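Local coordinates for decapping nuclease RAI1 (Scheffersomyces stipitis, PDB 5BTO), which removes the NAD cap from the 5' end of NAD-capped RNAs, using a divalent metal cation, and directly binds and stimulates the exoribonuclease RAT1, at residues V52-L57 against A189-W195; S181-E186 against E256-T260; F272-L276 against V292-R296. Numbering follows the deposited sequence.

Contact 1: V52-L57 against A189-W195; sequences VSYYYL and ATLPKPW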
ATOM      1  N   VAL A  52     -29.837  30.784   2.077  1.00 22.09           N
ATOM      2  CA  VAL A  52     -28.665  30.915   1.215  1.00 24.34           C
ATOM      3  C   VAL A  52     -28.105  32.332   1.314  1.00 23.40           C
ATOM      4  O   VAL A  52     -28.859  33.298   1.197  1.00 26.33           O
ATOM      5  CB  VAL A  52     -29.058  30.679  -0.268  1.00 27.75           C
ATOM      6  CG1 VAL A  52     -27.919  31.044  -1.202  1.00 29.57           C
ATOM      7  CG2 VAL A  52     -29.513  29.239  -0.496  1.00 29.45           C
ATOM      8  N   SER A  53     -26.797  32.458   1.518  1.00 22.21           N
ATOM      9  CA  SER A  53     -26.125  33.766   1.525  1.00 21.95           C
ATOM     10  C   SER A  53     -25.538  34.123   0.157  1.00 19.91           C
ATOM     11  O   SER A  53     -25.233  33.237  -0.650  1.00 19.05           O
ATOM     12  CB  SER A  53     -24.997  33.793   2.571  1.00 24.70           C
ATOM     13  OG  SER A  53     -25.494  33.546   3.875  1.00 29.98           O
ATOM     14  N   TYR A  54     -25.365  35.422  -0.089  1.00 19.40           N
ATOM     15  CA  TYR A  54     -24.829  35.930  -1.358  1.00 20.45           C
ATOM     16  C   TYR A  54     -23.604  36.811  -1.142  1.00 20.46           C
ATOM     17  O   TYR A  54     -23.647  37.761  -0.361  1.00 24.19           O
ATOM     18  CB  TYR A  54     -25.907  36.721  -2.121  1.00 19.81           C
ATOM     19  CG  TYR A  54     -27.074  35.866  -2.544  1.00 21.86           C
ATOM     20  CD1 TYR A  54     -28.063  35.519  -1.637  1.00 23.05           C
ATOM     21  CD2 TYR A  54     -27.167  35.376  -3.839  1.00 22.99           C
ATOM     22  CE1 TYR A  54     -29.129  34.718  -2.013  1.00 24.81           C
ATOM     23  CE2 TYR A  54     -28.227  34.576  -4.229  1.00 26.03           C
ATOM     24  CZ  TYR A  54     -29.206  34.250  -3.307  1.00 26.54           C
ATOM     25  OH  TYR A  54     -30.266  33.458  -3.682  1.00 29.63           O
ATOM     26  N   TYR A  55     -22.520  36.514  -1.850  1.00 18.94           N
ATOM     27  CA  TYR A  55     -21.273  37.260  -1.683  1.00 17.07           C
ATOM     28  C   TYR A  55     -21.462  38.748  -1.934  1.00 19.18           C
ATOM     29  O   TYR A  55     -22.121  39.145  -2.888  1.00 22.34           O
ATOM     30  CB  TYR A  55     -20.213  36.753  -2.651  1.00 18.81           C
ATOM     31  CG  TYR A  55     -18.832  37.280  -2.360  1.00 17.12           C
ATOM     32  CD1 TYR A  55     -18.184  36.953  -1.176  1.00 18.48           C
ATOM     33  CD2 TYR A  55     -18.164  38.079  -3.276  1.00 20.79           C
ATOM     34  CE1 TYR A  55     -16.916  37.425  -0.904  1.00 20.71           C
ATOM     35  CE2 TYR A  55     -16.890  38.558  -3.014  1.00 23.19           C
ATOM     36  CZ  TYR A  55     -16.270  38.230  -1.831  1.00 23.07           C
ATOM     37  OH  TYR A  55     -15.002  38.699  -1.575  1.00 25.56           O
ATOM     38  N   TYR A  56     -20.868  39.574  -1.084  1.00 21.35           N
ATOM     39  CA  TYR A  56     -20.854  41.004  -1.340  1.00 25.09           C
ATOM     40  C   TYR A  56     -19.748  41.683  -0.546  1.00 26.43           C
ATOM     41  O   TYR A  56     -19.859  41.849   0.666  1.00 29.23           O
ATOM     42  CB  TYR A  56     -22.217  41.622  -1.017  1.00 26.16           C
ATOM     43  CG  TYR A  56     -22.303  43.082  -1.397  1.00 31.56           C
ATOM     44  CD1 TYR A  56     -22.231  43.475  -2.726  1.00 35.55           C
ATOM     45  CD2 TYR A  56     -22.448  44.051  -0.430  1.00 33.81           C
ATOM     46  CE1 TYR A  56     -22.303  44.808  -3.081  1.00 38.91           C
ATOM     47  CE2 TYR A  56     -22.521  45.385  -0.766  1.00 37.47           C
ATOM     48  CZ  TYR A  56     -22.448  45.759  -2.096  1.00 40.59           C
ATOM     49  OH  TYR A  56     -22.522  47.090  -2.438  1.00 43.89           O
ATOM     50  N   LEU A  57     -18.679  42.070  -1.237  1.00 27.98           N
ATOM     51  CA  LEU A  57     -17.568  42.756  -0.582  1.00 30.14           C
ATOM     52  C   LEU A  57     -16.779  43.625  -1.558  1.00 30.77           C
ATOM     53  O   LEU A  57     -15.978  43.127  -2.351  1.00 29.20           O
ATOM     54  CB  LEU A  57     -16.643  41.741   0.085  1.00 33.42           C
ATOM     55  CG  LEU A  57     -15.572  42.327   1.001  1.00 34.98           C
ATOM     56  CD1 LEU A  57     -16.216  43.212   2.057  1.00 36.35           C
ATOM     57  CD2 LEU A  57     -14.765  41.210   1.640  1.00 35.34           C
ATOM     58  N   ALA A 189     -18.914  39.643   4.612  1.00 26.80           N
ATOM     59  CA  ALA A 189     -18.645  39.471   3.186  1.00 26.05           C
ATOM     60  C   ALA A 189     -19.840  38.929   2.407  1.00 24.32           C
ATOM     61  O   ALA A 189     -19.714  38.614   1.220  1.00 24.59           O
ATOM     62  CB  ALA A 189     -17.422  38.565   2.975  1.00 26.17           C
ATOM     63  N   THR A 190     -20.990  38.813   3.067  1.00 23.86           N
ATOM     64  CA  THR A 190     -22.202  38.336   2.394  1.00 25.22           C
ATOM     65  C   THR A 190     -23.455  39.134   2.743  1.00 27.23           C
ATOM     66  O   THR A 190     -23.478  39.909   3.700  1.00 29.23           O
ATOM     67  CB  THR A 190     -22.517  36.864   2.747  1.00 25.01           C
ATOM     68  OG1 THR A 190     -22.841  36.774   4.139  1.00 25.60           O
ATOM     69  CG2 THR A 190     -21.337  35.941   2.421  1.00 22.36           C
ATOM     70  N   LEU A 191     -24.500  38.916   1.952  1.00 27.82           N
ATOM     71  CA  LEU A 191     -25.838  39.424   2.237  1.00 27.23           C
ATOM     72  C   LEU A 191     -26.784  38.238   2.355  1.00 27.11           C
ATOM     73  O   LEU A 191     -26.548  37.201   1.742  1.00 24.71           O
ATOM     74  CB  LEU A 191     -26.309  40.354   1.122  1.00 27.94           C
ATOM     75  CG  LEU A 191     -25.571  41.683   0.989  1.00 29.32           C
ATOM     76  CD1 LEU A 191     -25.959  42.401  -0.291  1.00 29.96           C
ATOM     77  CD2 LEU A 191     -25.853  42.552   2.196  1.00 30.48           C
ATOM     78  N   PRO A 192     -27.859  38.385   3.145  1.00 30.15           N
ATOM     79  CA  PRO A 192     -28.794  37.280   3.396  1.00 32.79           C
ATOM     80  C   PRO A 192     -29.709  36.995   2.204  1.00 32.78           C
ATOM     81  O   PRO A 192     -30.335  35.934   2.142  1.00 33.09           O
ATOM     82  CB  PRO A 192     -29.613  37.786   4.586  1.00 33.79           C
ATOM     83  CG  PRO A 192     -29.584  39.267   4.450  1.00 32.98           C
ATOM     84  CD  PRO A 192     -28.223  39.601   3.895  1.00 30.60           C
ATOM     85  N   LYS A 193     -29.779  37.944   1.276  1.00 32.95           N
ATOM     86  CA  LYS A 193     -30.588  37.811   0.075  1.00 33.53           C
ATOM     87  C   LYS A 193     -29.870  38.498  -1.079  1.00 32.49           C
ATOM     88  O   LYS A 193     -28.931  39.262  -0.861  1.00 29.25           O
ATOM     89  CB  LYS A 193     -31.957  38.476   0.285  1.00 38.25           C
ATOM     90  CG  LYS A 193     -32.800  37.869   1.395  1.00 41.35           C
ATOM     91  CD  LYS A 193     -33.756  36.819   0.852  1.00 45.37           C
ATOM     92  CE  LYS A 193     -34.463  36.079   1.981  1.00 48.17           C
ATOM     93  NZ  LYS A 193     -33.488  35.310   2.816  1.00 49.61           N
ATOM     94  N   PRO A 194     -30.314  38.244  -2.316  1.00 34.77           N
ATOM     95  CA  PRO A 194     -29.754  39.024  -3.420  1.00 35.95           C
ATOM     96  C   PRO A 194     -29.953  40.513  -3.141  1.00 37.42           C
ATOM     97  O   PRO A 194     -30.933  40.892  -2.490  1.00 35.86           O
ATOM     98  CB  PRO A 194     -30.597  38.585  -4.618  1.00 35.88           C
ATOM     99  CG  PRO A 194     -31.104  37.227  -4.247  1.00 36.71           C
ATOM    100  CD  PRO A 194     -31.337  37.286  -2.772  1.00 35.71           C
ATOM    101  N   TRP A 195     -29.023  41.335  -3.620  1.00 37.02           N
ATOM    102  CA  TRP A 195     -29.014  42.773  -3.351  1.00 37.62           C
ATOM    103  C   TRP A 195     -30.386  43.437  -3.437  1.00 40.14           C
ATOM    104  O   TRP A 195     -30.789  44.189  -2.539  1.00 40.53           O
ATOM    105  CB  TRP A 195     -28.057  43.466  -4.320  1.00 38.28           C
ATOM    106  CG  TRP A 195     -28.064  44.952  -4.210  1.00 38.48           C
ATOM    107  CD1 TRP A 195     -28.900  45.820  -4.858  1.00 39.49           C
ATOM    108  CD2 TRP A 195     -27.193  45.757  -3.410  1.00 41.75           C
ATOM    109  NE1 TRP A 195     -28.602  47.113  -4.505  1.00 41.30           N
ATOM    110  CE2 TRP A 195     -27.558  47.101  -3.617  1.00 43.86           C
ATOM    111  CE3 TRP A 195     -26.139  45.471  -2.538  1.00 45.44           C
ATOM    112  CZ2 TRP A 195     -26.907  48.159  -2.984  1.00 48.34           C
ATOM    113  CZ3 TRP A 195     -25.495  46.523  -1.909  1.00 47.79           C
ATOM    114  CH2 TRP A 195     -25.880  47.850  -2.136  1.00 49.13           C
TER
HETATM  115  O   HOH W   1     -31.638  33.057   1.194  1.00 33.51           O
HETATM  116  O   HOH W   2     -23.365  33.979   5.476  1.00 46.28           O
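Three backbone hydrogen bonds hold these segments together. Y54 and L191 form a hydrogen-bonded antiparallel pair, with Y54 N to L191 O at 2.8 Å and L191 N to Y54 O at 2.7 Å; beyond the non-hydrogen-bonded pair of Y55 and T190, Y56 N donates to A189 O at 2.7 Å, almost in line. The CA of T190 also lies 3.2 Å from Y54 O, a CA-H...O contact of the kind common between strands. At the side chains, a water oxygen lies 2.7 Å from S53 OG and 3.1 Å from T190 OG1, to which it donates; T190 OG1 also bonds to E186 O in the preceding helix.

Packing surrounds this pairing. P194 lies over one face of the Y54 ring, its CG 3.9 Å from the ring centroid, a CH-pi contact suited to a rigid proline ring whose CH groups can lie flat on the aromatic face. Y56 CG packs 3.9 Å from L191 CD1, and its ring meets the W195 indole obliquely. Small A189 leaves room for larger neighbours, its CB 4.0 Å from L57 CD2 and 4.1 Å from Y55 CE1.

Main-chain pairing depends little on side-chain identity. Y54 and Y56 bond to 189-191, S53 and Y55 to V239, so 52-57 lies between the segment after helix 169-188 and strand 238-239, which follows D237. Y54, Y56, L191 and P194 lie toward the surface, whereas Y55 and T190 reach metal-binding L257.

Contact 2: S181-E186 against E256-T260; sequences SGYKFE and ELKTT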
ATOM      1  N   SER A 181     -13.133  34.740  13.837  1.00 28.63           N
ATOM      2  CA  SER A 181     -12.812  35.579  12.686  1.00 29.45           C
ATOM      3  C   SER A 181     -13.288  35.000  11.351  1.00 28.46           C
ATOM      4  O   SER A 181     -13.624  35.749  10.438  1.00 28.69           O
ATOM      5  CB  SER A 181     -11.310  35.897  12.644  1.00 31.40           C
ATOM      6  OG  SER A 181     -10.534  34.758  12.300  1.00 32.37           O
ATOM      7  N   GLY A 182     -13.318  33.675  11.236  1.00 29.39           N
ATOM      8  CA  GLY A 182     -13.779  33.032  10.018  1.00 30.41           C
ATOM      9  C   GLY A 182     -15.268  33.257   9.813  1.00 31.16           C
ATOM     10  O   GLY A 182     -15.714  33.607   8.716  1.00 30.49           O
ATOM     11  N   TYR A 183     -16.038  33.058  10.878  1.00 32.03           N
ATOM     12  CA  TYR A 183     -17.470  33.323  10.843  1.00 33.05           C
ATOM     13  C   TYR A 183     -17.760  34.811  10.657  1.00 30.20           C
ATOM     14  O   TYR A 183     -18.712  35.178   9.969  1.00 30.33           O
ATOM     15  CB  TYR A 183     -18.154  32.796  12.108  1.00 35.67           C
ATOM     16  CG  TYR A 183     -18.032  31.298  12.288  1.00 37.54           C
ATOM     17  CD1 TYR A 183     -18.813  30.424  11.547  1.00 39.78           C
ATOM     18  CD2 TYR A 183     -17.129  30.758  13.194  1.00 39.41           C
ATOM     19  CE1 TYR A 183     -18.702  29.054  11.704  1.00 40.61           C
ATOM     20  CE2 TYR A 183     -17.010  29.386  13.357  1.00 40.68           C
ATOM     21  CZ  TYR A 183     -17.800  28.541  12.610  1.00 42.01           C
ATOM     22  OH  TYR A 183     -17.693  27.177  12.767  1.00 44.72           O
ATOM     23  N   LYS A 184     -16.941  35.666  11.267  1.00 29.44           N
ATOM     24  CA  LYS A 184     -17.111  37.109  11.117  1.00 27.33           C
ATOM     25  C   LYS A 184     -16.888  37.514   9.664  1.00 28.27           C
ATOM     26  O   LYS A 184     -17.634  38.323   9.113  1.00 29.10           O
ATOM     27  CB  LYS A 184     -16.144  37.866  12.034  1.00 28.72           C
ATOM     28  CG  LYS A 184     -16.195  39.392  11.904  1.00 32.53           C
ATOM     29  CD  LYS A 184     -17.524  39.972  12.385  1.00 34.24           C
ATOM     30  CE  LYS A 184     -17.469  41.496  12.460  1.00 35.36           C
ATOM     31  NZ  LYS A 184     -18.651  42.086  13.150  1.00 35.11           N
ATOM     32  N   PHE A 185     -15.863  36.939   9.041  1.00 27.00           N
ATOM     33  CA  PHE A 185     -15.577  37.235   7.653  1.00 26.95           C
ATOM     34  C   PHE A 185     -16.780  36.876   6.789  1.00 28.17           C
ATOM     35  O   PHE A 185     -17.183  37.650   5.927  1.00 30.12           O
ATOM     36  CB  PHE A 185     -14.329  36.486   7.180  1.00 26.00           C
ATOM     37  CG  PHE A 185     -13.966  36.755   5.749  1.00 24.56           C
ATOM     38  CD1 PHE A 185     -13.683  38.049   5.318  1.00 24.75           C
ATOM     39  CD2 PHE A 185     -13.900  35.717   4.831  1.00 22.25           C
ATOM     40  CE1 PHE A 185     -13.346  38.298   3.992  1.00 23.79           C
ATOM     41  CE2 PHE A 185     -13.562  35.958   3.510  1.00 23.80           C
ATOM     42  CZ  PHE A 185     -13.289  37.256   3.088  1.00 23.41           C
ATOM     43  N   GLU A 186     -17.366  35.708   7.025  1.00 29.04           N
ATOM     44  CA  GLU A 186     -18.534  35.312   6.246  1.00 31.27           C
ATOM     45  C   GLU A 186     -19.642  36.341   6.410  1.00 30.67           C
ATOM     46  O   GLU A 186     -20.289  36.734   5.438  1.00 31.28           O
ATOM     47  CB  GLU A 186     -19.033  33.933   6.665  1.00 35.07           C
ATOM     48  CG  GLU A 186     -18.056  32.810   6.390  1.00 39.60           C
ATOM     49  CD  GLU A 186     -18.670  31.450   6.627  1.00 44.71           C
ATOM     50  OE1 GLU A 186     -18.383  30.833   7.678  1.00 46.09           O
ATOM     51  OE2 GLU A 186     -19.448  31.001   5.760  1.00 47.33           O
ATOM     52  N   GLU A 256     -16.671  29.243  -1.791  1.00 16.26           N
ATOM     53  CA  GLU A 256     -16.203  29.035  -0.433  1.00 15.90           C
ATOM     54  C   GLU A 256     -15.560  30.314   0.098  1.00 16.07           C
ATOM     55  O   GLU A 256     -14.950  31.061  -0.665  1.00 18.86           O
ATOM     56  CB  GLU A 256     -15.171  27.907  -0.437  1.00 21.04           C
ATOM     57  CG  GLU A 256     -14.658  27.504   0.923  1.00 26.15           C
ATOM     58  CD  GLU A 256     -15.550  26.479   1.589  1.00 34.17           C
ATOM     59  OE1 GLU A 256     -16.458  25.957   0.911  1.00 35.29           O
ATOM     60  OE2 GLU A 256     -15.340  26.193   2.785  1.00 39.34           O
ATOM     61  N   LEU A 257     -15.690  30.560   1.397  1.00 15.88           N
ATOM     62  CA  LEU A 257     -15.073  31.730   2.043  1.00 16.66           C
ATOM     63  C   LEU A 257     -14.187  31.284   3.204  1.00 17.05           C
ATOM     64  O   LEU A 257     -14.654  30.609   4.114  1.00 18.80           O
ATOM     65  CB  LEU A 257     -16.154  32.665   2.580  1.00 17.77           C
ATOM     66  CG  LEU A 257     -17.147  33.176   1.540  1.00 17.34           C
ATOM     67  CD1 LEU A 257     -18.244  33.999   2.192  1.00 21.60           C
ATOM     68  CD2 LEU A 257     -16.412  33.984   0.483  1.00 18.98           C
ATOM     69  N   LYS A 258     -12.917  31.689   3.184  1.00 16.05           N
ATOM     70  CA  LYS A 258     -11.966  31.274   4.212  1.00 18.27           C
ATOM     71  C   LYS A 258     -11.135  32.459   4.662  1.00 20.38           C
ATOM     72  O   LYS A 258     -11.073  33.476   3.967  1.00 19.11           O
ATOM     73  CB  LYS A 258     -11.020  30.205   3.657  1.00 20.74           C
ATOM     74  CG  LYS A 258     -11.684  28.991   3.066  1.00 25.64           C
ATOM     75  CD  LYS A 258     -12.246  28.090   4.136  1.00 30.04           C
ATOM     76  CE  LYS A 258     -12.522  26.696   3.563  1.00 34.64           C
ATOM     77  NZ  LYS A 258     -13.418  25.880   4.433  1.00 38.13           N
ATOM     78  N   THR A 259     -10.473  32.310   5.808  1.00 22.94           N
ATOM     79  CA  THR A 259      -9.552  33.330   6.302  1.00 25.78           C
ATOM     80  C   THR A 259      -8.240  32.711   6.754  1.00 24.48           C
ATOM     81  O   THR A 259      -8.179  31.526   7.090  1.00 25.75           O
ATOM     82  CB  THR A 259     -10.127  34.087   7.509  1.00 31.53           C
ATOM     83  OG1 THR A 259     -10.221  33.195   8.628  1.00 33.58           O
ATOM     84  CG2 THR A 259     -11.493  34.664   7.189  1.00 33.80           C
ATOM     85  N   THR A 260      -7.193  33.526   6.780  1.00 25.39           N
ATOM     86  CA  THR A 260      -5.902  33.082   7.270  1.00 25.50           C
ATOM     87  C   THR A 260      -5.072  34.321   7.592  1.00 22.64           C
ATOM     88  O   THR A 260      -5.448  35.432   7.218  1.00 22.67           O
ATOM     89  CB  THR A 260      -5.188  32.193   6.227  1.00 28.02           C
ATOM     90  OG1 THR A 260      -4.094  31.489   6.840  1.00 30.11           O
ATOM     91  CG2 THR A 260      -4.686  33.033   5.058  1.00 28.29           C
TER
HETATM   92  O   HOH W   3      -8.337  34.351  10.846  1.00 37.11           O
HETATM   93  O   HOH W   4     -14.267  32.217   6.714  1.00 33.51           O
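Apolar packing makes the direct contact between helix 181-186 and strand 256-260, whose axes approach to 7.7 Å with 135° between their N-to-C directions. F185 is its centre: buried and pointing toward the strand, it brings its CB to 3.4 Å from T259 CG2 and its CE2 to 4.3 Å from L257 CB. A large flat ring suits this space between helix and sheet, and it also reaches V292 on the next strand. The aliphatic part of E186 joins in, CG to L257 CB at 4.3 Å, and G182 CA lies 3.8 Å from T259 OG1.

Polar links across the interface run through water. One molecule donates to S181 OG at 2.7 Å and is hydrogen-bonded to T259 OG1 at 3.1 Å; S181 OG also bonds to C178 O within the helix. A second donates to G182 O at 2.8 Å and to L257 O at 3.1 Å, joining two main-chain carbonyls that could not bond to each other.

Charged groups gather at one end. K258 NZ forms a salt bridge with E256 OE2 at 2.6 Å and a hydrogen bond with Q282; both K258 and Q282 bind substrate. The carboxylates of E186 and E256 both lie close to that of D237, a crowding of like charge that a divalent cation would relieve. D237, E256 and K258 match the D...(D/E)XK signature. The chemistry is consistent with an apolar, water-bridged interface holding the metal-binding residues E186, D237, E256 and L257 together.

Contact 3: F272-L276 against V292-R296; sequences FEKKL and VYGFR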
ATOM      1  N   PHE A 272      -0.184  28.551   5.441  1.00 19.71           N
ATOM      2  CA  PHE A 272      -1.227  28.789   4.460  1.00 16.24           C
ATOM      3  C   PHE A 272      -1.360  27.617   3.497  1.00 15.18           C
ATOM      4  O   PHE A 272      -2.476  27.212   3.135  1.00 17.15           O
ATOM      5  CB  PHE A 272      -0.950  30.078   3.684  1.00 14.80           C
ATOM      6  CG  PHE A 272      -1.996  30.406   2.654  1.00 15.65           C
ATOM      7  CD1 PHE A 272      -3.343  30.302   2.958  1.00 16.37           C
ATOM      8  CD2 PHE A 272      -1.631  30.818   1.389  1.00 15.70           C
ATOM      9  CE1 PHE A 272      -4.310  30.597   2.005  1.00 17.12           C
ATOM     10  CE2 PHE A 272      -2.597  31.127   0.431  1.00 16.51           C
ATOM     11  CZ  PHE A 272      -3.937  31.015   0.745  1.00 17.03           C
ATOM     12  N   GLU A 273      -0.225  27.072   3.069  1.00 16.53           N
ATOM     13  CA  GLU A 273      -0.272  26.006   2.077  1.00 18.53           C
ATOM     14  C   GLU A 273      -1.059  24.798   2.565  1.00 18.07           C
ATOM     15  O   GLU A 273      -1.810  24.196   1.791  1.00 18.04           O
ATOM     16  CB  GLU A 273       1.122  25.575   1.627  1.00 19.92           C
ATOM     17  CG  GLU A 273       1.060  24.607   0.455  1.00 21.21           C
ATOM     18  CD  GLU A 273       2.394  23.999   0.135  1.00 25.37           C
ATOM     19  OE1 GLU A 273       2.823  23.098   0.886  1.00 27.19           O
ATOM     20  OE2 GLU A 273       3.008  24.423  -0.864  1.00 26.75           O
ATOM     21  N   LYS A 274      -0.884  24.443   3.837  1.00 18.01           N
ATOM     22  CA  LYS A 274      -1.637  23.339   4.427  1.00 19.37           C
ATOM     23  C   LYS A 274      -3.135  23.609   4.341  1.00 17.01           C
ATOM     24  O   LYS A 274      -3.919  22.712   4.017  1.00 16.26           O
ATOM     25  CB  LYS A 274      -1.244  23.117   5.895  1.00 23.74           C
ATOM     26  CG  LYS A 274       0.181  22.654   6.098  1.00 30.37           C
ATOM     27  CD  LYS A 274       0.493  22.499   7.583  1.00 34.10           C
ATOM     28  CE  LYS A 274      -0.605  21.716   8.301  1.00 39.67           C
ATOM     29  NZ  LYS A 274      -0.879  20.402   7.650  1.00 44.00           N
ATOM     30  N   LYS A 275      -3.523  24.848   4.631  1.00 15.29           N
ATOM     31  CA  LYS A 275      -4.935  25.223   4.629  1.00 16.45           C
ATOM     32  C   LYS A 275      -5.463  25.250   3.205  1.00 15.54           C
ATOM     33  O   LYS A 275      -6.580  24.803   2.931  1.00 15.73           O
ATOM     34  CB  LYS A 275      -5.137  26.600   5.278  1.00 20.14           C
ATOM     35  CG  LYS A 275      -4.817  26.661   6.772  1.00 24.03           C
ATOM     36  CD  LYS A 275      -5.010  28.080   7.314  1.00 28.30           C
ATOM     37  CE  LYS A 275      -4.533  28.207   8.751  1.00 31.48           C
ATOM     38  NZ  LYS A 275      -4.733  29.593   9.256  1.00 33.55           N
ATOM     39  N   LEU A 276      -4.665  25.799   2.299  1.00 12.86           N
ATOM     40  CA  LEU A 276      -5.073  25.936   0.908  1.00 12.24           C
ATOM     41  C   LEU A 276      -5.275  24.561   0.273  1.00 12.17           C
ATOM     42  O   LEU A 276      -6.215  24.364  -0.503  1.00 12.61           O
ATOM     43  CB  LEU A 276      -4.038  26.762   0.124  1.00 14.81           C
ATOM     44  CG  LEU A 276      -4.381  27.138  -1.322  1.00 13.69           C
ATOM     45  CD1 LEU A 276      -5.619  28.040  -1.376  1.00 16.10           C
ATOM     46  CD2 LEU A 276      -3.199  27.841  -1.983  1.00 16.96           C
ATOM     47  N   VAL A 292     -12.750  32.354  -1.929  1.00 16.09           N
ATOM     48  CA  VAL A 292     -12.146  33.631  -1.530  1.00 15.06           C
ATOM     49  C   VAL A 292     -11.451  33.488  -0.185  1.00 16.41           C
ATOM     50  O   VAL A 292     -12.056  33.033   0.784  1.00 17.22           O
ATOM     51  CB  VAL A 292     -13.188  34.775  -1.446  1.00 16.05           C
ATOM     52  CG1 VAL A 292     -12.609  35.962  -0.682  1.00 18.28           C
ATOM     53  CG2 VAL A 292     -13.616  35.199  -2.841  1.00 18.96           C
ATOM     54  N   TYR A 293     -10.178  33.872  -0.126  1.00 15.79           N
ATOM     55  CA  TYR A 293      -9.471  33.963   1.149  1.00 16.87           C
ATOM     56  C   TYR A 293      -9.355  35.409   1.605  1.00 17.60           C
ATOM     57  O   TYR A 293      -8.936  36.280   0.840  1.00 18.42           O
ATOM     58  CB  TYR A 293      -8.064  33.361   1.060  1.00 16.55           C
ATOM     59  CG  TYR A 293      -7.990  31.948   1.567  1.00 16.35           C
ATOM     60  CD1 TYR A 293      -7.798  31.682   2.921  1.00 15.40           C
ATOM     61  CD2 TYR A 293      -8.132  30.880   0.694  1.00 14.85           C
ATOM     62  CE1 TYR A 293      -7.734  30.374   3.384  1.00 15.58           C
ATOM     63  CE2 TYR A 293      -8.084  29.576   1.147  1.00 14.82           C
ATOM     64  CZ  TYR A 293      -7.888  29.331   2.489  1.00 15.81           C
ATOM     65  OH  TYR A 293      -7.829  28.029   2.934  1.00 18.88           O
ATOM     66  N   GLY A 294      -9.727  35.655   2.854  1.00 17.10           N
ATOM     67  CA  GLY A 294      -9.448  36.936   3.493  1.00 18.09           C
ATOM     68  C   GLY A 294      -8.208  36.803   4.358  1.00 19.89           C
ATOM     69  O   GLY A 294      -8.078  35.848   5.125  1.00 22.49           O
ATOM     70  N   PHE A 295      -7.287  37.751   4.212  1.00 18.73           N
ATOM     71  CA  PHE A 295      -6.017  37.721   4.927  1.00 20.09           C
ATOM     72  C   PHE A 295      -6.016  38.788   6.013  1.00 22.16           C
ATOM     73  O   PHE A 295      -6.263  39.960   5.735  1.00 22.48           O
ATOM     74  CB  PHE A 295      -4.857  37.959   3.952  1.00 19.85           C
ATOM     75  CG  PHE A 295      -4.691  36.872   2.922  1.00 16.68           C
ATOM     76  CD1 PHE A 295      -5.412  36.899   1.735  1.00 18.33           C
ATOM     77  CD2 PHE A 295      -3.815  35.811   3.148  1.00 20.05           C
ATOM     78  CE1 PHE A 295      -5.264  35.883   0.785  1.00 16.89           C
ATOM     79  CE2 PHE A 295      -3.662  34.798   2.209  1.00 21.05           C
ATOM     80  CZ  PHE A 295      -4.382  34.837   1.025  1.00 20.19           C
ATOM     81  N   ARG A 296      -5.740  38.388   7.251  1.00 21.60           N
ATOM     82  CA  ARG A 296      -5.861  39.315   8.374  1.00 23.19           C
ATOM     83  C   ARG A 296      -4.578  39.400   9.183  1.00 24.13           C
ATOM     84  O   ARG A 296      -3.789  38.460   9.192  1.00 25.28           O
ATOM     85  CB  ARG A 296      -7.040  38.918   9.270  1.00 26.83           C
ATOM     86  CG  ARG A 296      -7.034  37.451   9.687  1.00 30.65           C
ATOM     87  CD  ARG A 296      -6.728  37.315  11.168  1.00 33.81           C
ATOM     88  NE  ARG A 296      -6.298  35.969  11.527  1.00 35.87           N
ATOM     89  CZ  ARG A 296      -5.280  35.706  12.342  1.00 37.07           C
ATOM     90  NH1 ARG A 296      -4.582  36.699  12.879  1.00 37.28           N
ATOM     91  NH2 ARG A 296      -4.952  34.449  12.613  1.00 36.86           N
TER
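Three aromatic rings meet edge to face in succession, and this cluster spans an unusually wide gap: the axes of helix 272-276 and strand 292-296 come no closer than 12.2 Å. F272, on the helix, takes both roles. It turns its edge to the face of Y293, with centroids 5.0 Å apart and planes at 86°, and offers its own face to the edge of F295, with centroids 5.4 Å apart and planes at 69°. Large rings suit a gap that small side chains could not bridge, and the T-shaped geometry sets the slightly positive ring edge against the electron-rich face.

L276, one helical turn after F272, adds its CD1 at 3.8 Å from Y293 CE2. Tyrosine combines an apolar ring with a polar end: its hydroxyl hydrogen-bonds to T279 farther along the helix, while K275 leads its amino group to T260.

T260 also lies against F272 and F295, tying in the neighbouring strand. Together, strand 254-261, helix 266-286 and strand 290-296 form a beta-alpha-beta crossover with its two strands parallel and adjacent, part of the alpha/beta core of the PD-(D/E)XK nuclease fold.

In the fold
Strand 254-261 connects the three contacts. Contacts 2 and 3, with centres about 10 Å apart, share its sheet: E256 O to V292 N and K258 O to G294 N, both 2.8 Å, are probable hydrogen bonds. Helix 169-188 lies on one face of this sheet and helix 266-286 on the other. The centre of contact 1 is about 14 Å from that of contact 2, and its 189-195 segment follows helix 169-188; T190 CG2 and Y55 CE1 each pack 3.7 Å from L257, at CD1 and CD2 respectively. Contact 2 holds metal-binding residues and the substrate-binding K258; Y293 of contact 3 packs on K258, CE1 to CB 3.3 Å.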